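Side-chain contact in chicken beta-microseminoprotein-like 3 (Gallus gallus, PDB 6RWC), which is of unknown function but belongs to the beta-microseminoprotein (PSP-94) family, as a small disulfide-rich paralog specific to the chicken egg: residues A[18-21]-A[22-25]. Sequence-based numbering, arbitrary orientation.
Sequences LYVF and GAVW
One face of the Y19 ring lies against one face of the W25 indole in an offset stack, the Y19 ring and the six-membered ring of W25 having centroids 3.7 Å apart and planes 3° from parallel. W25 CZ2 sits over the middle of the phenol and Y19 CE1 over the indole; the tightest touches include Y19 CG to W25 CH2 at 3.5 Å. At the edge of the indole, in its plane, comes A23 C. The two side chains run across one another at about a right angle while their planes stay parallel. W25 has CG between its backbone N and carbonyl carbon (chi1 71°), which swings the indole back over the tyrosine. Between them the chain reverses through a type II beta turn, V20 to A23, linking strand 17-19 of a two-stranded sheet to 24-26, an edge strand of the four-stranded one. A23 N donates to V20 O (3.1 Å, 159°) from above the carbonyl plane. G22 takes the third position with positive phi, the usual glycine position of a type II turn. Inside the bend A23 CB meets V20 CG2 at 4.1 Å and Y19 CB at 4.3 Å. Y19 OH hydrogen-bonds N17 ND2, and W25 packs on C33.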
ATOM      1  N   LEU A  18      12.791  -6.585 -15.437  1.00 59.80           N
ATOM      2  CA  LEU A  18      13.335  -7.714 -14.691  1.00 53.38           C
ATOM      3  C   LEU A  18      13.824  -7.213 -13.341  1.00 53.26           C
ATOM      4  O   LEU A  18      14.656  -6.302 -13.280  1.00 55.62           O
ATOM      5  CB  LEU A  18      14.481  -8.395 -15.442  1.00 53.33           C
ATOM      6  CG  LEU A  18      15.223  -9.437 -14.596  1.00 47.31           C
ATOM      7  CD1 LEU A  18      14.319 -10.626 -14.298  1.00 45.90           C
ATOM      8  CD2 LEU A  18      16.507  -9.881 -15.276  1.00 46.17           C
ATOM      9  N   TYR A  19      13.312  -7.811 -12.270  1.00 48.01           N
ATOM     10  CA  TYR A  19      13.731  -7.504 -10.910  1.00 44.46           C
ATOM     11  C   TYR A  19      14.530  -8.677 -10.360  1.00 43.59           C
ATOM     12  O   TYR A  19      14.065  -9.821 -10.400  1.00 48.89           O
ATOM     13  CB  TYR A  19      12.522  -7.220 -10.013  1.00 40.80           C
ATOM     14  CG  TYR A  19      11.602  -6.142 -10.543  1.00 46.34           C
ATOM     15  CD1 TYR A  19      11.732  -4.825 -10.126  1.00 45.79           C
ATOM     16  CD2 TYR A  19      10.600  -6.443 -11.459  1.00 50.93           C
ATOM     17  CE1 TYR A  19      10.891  -3.837 -10.606  1.00 50.18           C
ATOM     18  CE2 TYR A  19       9.757  -5.460 -11.945  1.00 54.21           C
ATOM     19  CZ  TYR A  19       9.907  -4.159 -11.514  1.00 55.00           C
ATOM     20  OH  TYR A  19       9.070  -3.176 -11.992  1.00 59.88           O
ATOM     21  N   VAL A  20      15.732  -8.393  -9.854  1.00 37.97           N
ATOM     22  CA  VAL A  20      16.568  -9.456  -9.303  1.00 42.32           C
ATOM     23  C   VAL A  20      15.957  -9.986  -8.009  1.00 42.47           C
ATOM     24  O   VAL A  20      15.128  -9.336  -7.358  1.00 41.80           O
ATOM     25  CB  VAL A  20      18.005  -8.962  -9.076  1.00 42.50           C
ATOM     26  CG1 VAL A  20      18.619  -8.493 -10.386  1.00 45.83           C
ATOM     27  CG2 VAL A  20      18.025  -7.847  -8.042  1.00 44.17           C
ATOM     28  N   PHE A  21      16.370 -11.197  -7.635  1.00 41.31           N
ATOM     29  CA  PHE A  21      15.909 -11.785  -6.385  1.00 42.17           C
ATOM     30  C   PHE A  21      16.416 -10.966  -5.208  1.00 39.60           C
ATOM     31  O   PHE A  21      17.604 -10.641  -5.128  1.00 39.98           O
ATOM     32  CB  PHE A  21      16.384 -13.234  -6.259  1.00 45.57           C
ATOM     33  CG  PHE A  21      15.799 -14.160  -7.287  1.00 47.06           C
ATOM     34  CD1 PHE A  21      14.436 -14.409  -7.327  1.00 45.32           C
ATOM     35  CD2 PHE A  21      16.620 -14.798  -8.204  1.00 50.42           C
ATOM     36  CE1 PHE A  21      13.900 -15.267  -8.273  1.00 49.84           C
ATOM     37  CE2 PHE A  21      16.092 -15.656  -9.150  1.00 52.91           C
ATOM     38  CZ  PHE A  21      14.732 -15.892  -9.185  1.00 53.73           C
ATOM     39  N   GLY A  22      15.508 -10.631  -4.292  1.00 36.32           N
ATOM     40  CA  GLY A  22      15.807  -9.777  -3.168  1.00 39.38           C
ATOM     41  C   GLY A  22      15.426  -8.325  -3.366  1.00 43.53           C
ATOM     42  O   GLY A  22      15.452  -7.555  -2.399  1.00 47.93           O
ATOM     43  N   ALA A  23      15.073  -7.932  -4.588  1.00 40.35           N
ATOM     44  CA  ALA A  23      14.685  -6.553  -4.841  1.00 34.27           C
ATOM     45  C   ALA A  23      13.358  -6.236  -4.162  1.00 36.00           C
ATOM     46  O   ALA A  23      12.439  -7.059  -4.138  1.00 37.43           O
ATOM     47  CB  ALA A  23      14.586  -6.296  -6.346  1.00 30.99           C
ATOM     48  N   VAL A  24      13.272  -5.033  -3.595  1.00 34.22           N
ATOM     49  CA  VAL A  24      12.063  -4.528  -2.955  1.00 32.14           C
ATOM     50  C   VAL A  24      11.777  -3.146  -3.525  1.00 33.35           C
ATOM     51  O   VAL A  24      12.687  -2.316  -3.625  1.00 32.54           O
ATOM     52  CB  VAL A  24      12.209  -4.464  -1.422  1.00 35.16           C
ATOM     53  CG1 VAL A  24      10.940  -3.919  -0.789  1.00 27.55           C
ATOM     54  CG2 VAL A  24      12.546  -5.839  -0.858  1.00 39.45           C
ATOM     55  N   TRP A  25      10.525  -2.900  -3.903  1.00 31.70           N
ATOM     56  CA  TRP A  25      10.176  -1.619  -4.501  1.00 32.96           C
ATOM     57  C   TRP A  25       8.701  -1.332  -4.275  1.00 35.87           C
ATOM     58  O   TRP A  25       7.895  -2.242  -4.068  1.00 30.30           O
ATOM     59  CB  TRP A  25      10.504  -1.589  -5.998  1.00 35.72           C
ATOM     60  CG  TRP A  25       9.610  -2.438  -6.853  1.00 33.28           C
ATOM     61  CD1 TRP A  25       8.539  -2.018  -7.588  1.00 33.30           C
ATOM     62  CD2 TRP A  25       9.720  -3.851  -7.077  1.00 31.25           C
ATOM     63  NE1 TRP A  25       7.975  -3.080  -8.251  1.00 30.96           N
ATOM     64  CE2 TRP A  25       8.679  -4.217  -7.954  1.00 30.93           C
ATOM     65  CE3 TRP A  25      10.595  -4.841  -6.618  1.00 33.05           C
ATOM     66  CZ2 TRP A  25       8.491  -5.531  -8.385  1.00 36.69           C
ATOM     67  CZ3 TRP A  25      10.406  -6.145  -7.044  1.00 39.28           C
ATOM     68  CH2 TRP A  25       9.361  -6.479  -7.918  1.00 39.24           C
TER